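Sensor histidine kinase PdtaS (Mycobacterium tuberculosis, PDB 2YKF) is probably the sensor kinase of the PdtaR/PdtaS two-component system, autophosphorylating on a histidine when c-di-GMP binds during nutrient deprivation, with this chain forming its GAF and PAS sensor region. Local coordinates at residues 192-195 and 196-199; 206-209 and 210-214. One frame throughout, in Å; residues are numbered along the deposited sequence.

Interaction 1 (192-195 and 196-199); sequences VSYA and SPNA
A195 hands the chain over to S196, and there the backbone passes from the extended end of strand 192-195 straight into the first turn of helix 197-205. A classic beta bulge, with S193 and Y194 both facing R185, precedes the change. S196 is still extended, while P197 already has helical angles. Y194 reaches forward over this junction: with CG anti to the backbone N (chi1 175°), its ring runs along the chain and meets S196 obliquely, CE2 lying 3.4 Å from S196 N. Y194 OH goes further, to 3.4 Å from S196 CA and 3.8 Å from P197 CD, both van der Waals contacts. Residues of helix 143-161 pack against the same tyrosine. A195 CB and A199 CB are 4.5 Å apart, a loose apolar contact. S196 OG lies between its own backbone N and carbonyl carbon (chi1 67°), the rotation that lets it accept from A199 N at 3.3 Å with an N-H...O angle of 150°. The same OG is also hydrogen-bonded to F183 N, tying the cap to strand 183-186. The arrangement is a serine N-cap followed by proline at the first helical position, placed at a strand-to-helix junction of the PAS-like domain.

Interaction 2 (206-209 and 210-214); sequences MGLT and TELEG
T210 meets L208 two residues back, where the chain bends through T209. T210 N comes within 3.4 Å of L208 C, and T210 CB is 3.9 Å from L208 CD1, the two side chains crossing obliquely. T210 O lies 3.4 Å from L208 CD2, so this polar atom rests against a methyl group. T209 OG1 is also near T210 N, but at a poor angle for a hydrogen bond, and T210 N has no partner in the model. This segment follows helix 197-205, whose C-terminal end is closed by a Schellman motif: G207 takes a positive phi of 113°, and the chain then leaves the helix with L208 as the first large apolar residue. At E211 it is the main chain that takes part, E211 O lying 4.0 Å from L208 CD2, and this buried oxygen too lacks a hydrogen-bonding partner. The CB bond of E211 points away from the 206-209 segment, and the residue is exposed. L212 then brings its CD1 methyl to 3.8 Å from L208 CD2. Both leucines carry CG anti to the backbone N (chi1 -172° in L208, -154° in L212), which brings these two methyls together with the side chains crossing at about a right angle, and both also pack on Y203 of the preceding helix.

How the interactions relate
Helix 197-205 connects the two contacts: interaction 1 caps its beginning, and interaction 2 follows its end. Their centres lie 10 Å apart because the loop 206-214 folds back beside strand 192-195. There G214 N meets V192 O at 2.8 Å and E213 OE2 meets A195 N at 3.0 Å, both probable hydrogen bonds, while L212 packs on A195. Interaction 1 is the more buried and combines aromatic packing with a polar cap; at the start of the helix N198 OD1 is hydrogen-bonded to R60 NH1 of the second subunit. Interaction 2 is partly exposed, its two buried leucines resting methyl groups on each other and on main-chain atoms, some without a hydrogen-bonding partner.

Interaction 1 (192-195 and 196-199)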
loop_
_atom_site.group_PDB
_atom_site.type_symbol
_atom_site.label_atom_id
_atom_site.label_comp_id
_atom_site.label_asym_id
_atom_site.label_seq_id
_atom_site.Cartn_x
_atom_site.Cartn_y
_atom_site.Cartn_z
ATOM N N VAL A 192 15.779 18.241 3.236
ATOM C CA VAL A 192 14.459 17.792 2.754
ATOM C C VAL A 192 13.905 18.823 1.772
ATOM O O VAL A 192 13.610 19.954 2.155
ATOM C CB VAL A 192 13.472 17.640 3.951
ATOM C CG1 VAL A 192 12.041 17.291 3.473
ATOM C CG2 VAL A 192 13.974 16.624 4.985
ATOM N N SER A 193 13.742 18.433 0.522
ATOM C CA SER A 193 13.161 19.297 -0.451
ATOM C C SER A 193 11.673 19.077 -0.565
ATOM O O SER A 193 10.939 20.004 -0.967
ATOM C CB SER A 193 13.879 19.128 -1.787
ATOM O OG SER A 193 13.409 17.971 -2.480
ATOM N N TYR A 194 11.181 17.887 -0.137
ATOM C CA TYR A 194 9.706 17.655 -0.088
ATOM C C TYR A 194 9.446 16.561 0.909
ATOM O O TYR A 194 10.207 15.562 0.925
ATOM C CB TYR A 194 9.121 17.217 -1.473
ATOM C CG TYR A 194 7.650 16.870 -1.357
ATOM C CD1 TYR A 194 6.691 17.890 -1.268
ATOM C CD2 TYR A 194 7.233 15.534 -1.188
ATOM C CE1 TYR A 194 5.343 17.608 -1.113
ATOM C CE2 TYR A 194 5.904 15.229 -1.030
ATOM C CZ TYR A 194 4.965 16.257 -0.990
ATOM O OH TYR A 194 3.666 15.964 -0.804
ATOM N N ALA A 195 8.410 16.767 1.735
ATOM C CA ALA A 195 7.898 15.733 2.678
ATOM C C ALA A 195 6.372 15.665 2.567
ATOM O O ALA A 195 5.664 16.703 2.647
ATOM C CB ALA A 195 8.327 16.066 4.143
ATOM N N SER A 196 5.850 14.464 2.314
ATOM C CA SER A 196 4.415 14.316 2.107
ATOM C C SER A 196 3.673 14.560 3.439
ATOM O O SER A 196 4.306 14.599 4.543
ATOM C CB SER A 196 4.129 12.919 1.529
ATOM O OG SER A 196 4.437 11.941 2.518
ATOM N N PRO A 197 2.340 14.773 3.373
ATOM C CA PRO A 197 1.616 14.931 4.625
ATOM C C PRO A 197 1.835 13.737 5.586
ATOM O O PRO A 197 2.023 13.920 6.821
ATOM C CB PRO A 197 0.146 15.004 4.130
ATOM C CG PRO A 197 0.281 15.840 2.874
ATOM C CD PRO A 197 1.490 15.140 2.223
ATOM N N ASN A 198 1.812 12.520 5.046
ATOM C CA ASN A 198 2.025 11.306 5.873
ATOM C C ASN A 198 3.372 11.235 6.511
ATOM O O ASN A 198 3.529 10.754 7.668
ATOM C CB ASN A 198 1.756 10.026 5.035
ATOM C CG ASN A 198 0.296 9.652 5.080
ATOM O OD1 ASN A 198 -0.476 10.272 5.838
ATOM N ND2 ASN A 198 -0.111 8.695 4.256
ATOM N N ALA A 199 4.375 11.733 5.794
ATOM C CA ALA A 199 5.695 11.708 6.368
ATOM C C ALA A 199 5.741 12.701 7.538
ATOM O O ALA A 199 6.303 12.404 8.626
ATOM C CB ALA A 199 6.719 12.048 5.307
#

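Interaction 2 (206-209 and 210-214)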
loop_
_atom_site.group_PDB
_atom_site.type_symbol
_atom_site.label_atom_id
_atom_site.label_comp_id
_atom_site.label_asym_id
_atom_site.label_seq_id
_atom_site.Cartn_x
_atom_site.Cartn_y
_atom_site.Cartn_z
ATOM N N MET A 206 6.566 11.090 16.138
ATOM C CA MET A 206 7.920 10.820 16.668
ATOM C C MET A 206 8.463 11.945 17.591
ATOM O O MET A 206 9.531 11.792 18.196
ATOM C CB MET A 206 8.908 10.635 15.513
ATOM C CG MET A 206 8.876 9.307 14.739
ATOM S SD MET A 206 9.696 9.566 13.108
ATOM C CE MET A 206 11.296 9.063 13.661
ATOM N N GLY A 207 7.772 13.082 17.620
ATOM C CA GLY A 207 8.119 14.219 18.471
ATOM C C GLY A 207 8.587 15.460 17.738
ATOM O O GLY A 207 9.056 16.375 18.366
ATOM N N LEU A 208 8.560 15.487 16.409
ATOM C CA LEU A 208 9.020 16.714 15.651
ATOM C C LEU A 208 8.019 17.837 15.886
ATOM O O LEU A 208 6.847 17.639 15.645
ATOM C CB LEU A 208 9.124 16.454 14.143
ATOM C CG LEU A 208 9.756 17.568 13.285
ATOM C CD1 LEU A 208 11.211 17.733 13.673
ATOM C CD2 LEU A 208 9.593 17.369 11.769
ATOM N N THR A 209 8.471 18.980 16.402
ATOM C CA THR A 209 7.574 20.132 16.632
ATOM C C THR A 209 7.879 21.210 15.586
ATOM O O THR A 209 7.319 22.288 15.619
ATOM C CB THR A 209 7.799 20.747 18.043
ATOM O OG1 THR A 209 9.133 21.253 18.127
ATOM C CG2 THR A 209 7.671 19.691 19.117
ATOM N N THR A 210 8.789 20.881 14.680
ATOM C CA THR A 210 9.373 21.791 13.665
ATOM C C THR A 210 8.853 21.480 12.263
ATOM O O THR A 210 8.166 20.469 12.059
ATOM C CB THR A 210 10.926 21.613 13.718
ATOM O OG1 THR A 210 11.465 22.580 14.611
ATOM C CG2 THR A 210 11.635 21.724 12.339
ATOM N N GLU A 211 9.125 22.359 11.297
ATOM C CA GLU A 211 8.897 22.003 9.882
ATOM C C GLU A 211 9.894 20.899 9.431
ATOM O O GLU A 211 10.928 20.703 10.033
ATOM C CB GLU A 211 9.009 23.268 8.981
ATOM C CG GLU A 211 7.809 24.222 9.128
ATOM C CD GLU A 211 8.069 25.632 8.569
ATOM O OE1 GLU A 211 9.182 25.889 8.018
ATOM O OE2 GLU A 211 7.144 26.480 8.689
ATOM N N LEU A 212 9.596 20.180 8.370
ATOM C CA LEU A 212 10.598 19.237 7.876
ATOM C C LEU A 212 11.285 19.780 6.652
ATOM O O LEU A 212 12.480 19.694 6.529
ATOM C CB LEU A 212 9.923 17.912 7.539
ATOM C CG LEU A 212 10.700 16.616 7.566
ATOM C CD1 LEU A 212 11.725 16.558 8.716
ATOM C CD2 LEU A 212 9.628 15.476 7.632
ATOM N N GLU A 213 10.499 20.303 5.722
ATOM C CA GLU A 213 11.034 20.900 4.509
ATOM C C GLU A 213 12.018 22.032 4.772
ATOM O O GLU A 213 11.828 22.830 5.677
ATOM C CB GLU A 213 9.900 21.376 3.604
ATOM C CG GLU A 213 9.310 20.211 2.824
ATOM C CD GLU A 213 7.994 20.527 2.092
ATOM O OE1 GLU A 213 7.700 21.721 1.757
ATOM O OE2 GLU A 213 7.270 19.546 1.843
ATOM N N GLY A 214 13.095 22.034 3.999
ATOM C CA GLY A 214 14.202 22.950 4.193
ATOM C C GLY A 214 15.126 22.629 5.359
ATOM O O GLY A 214 15.995 23.403 5.669
#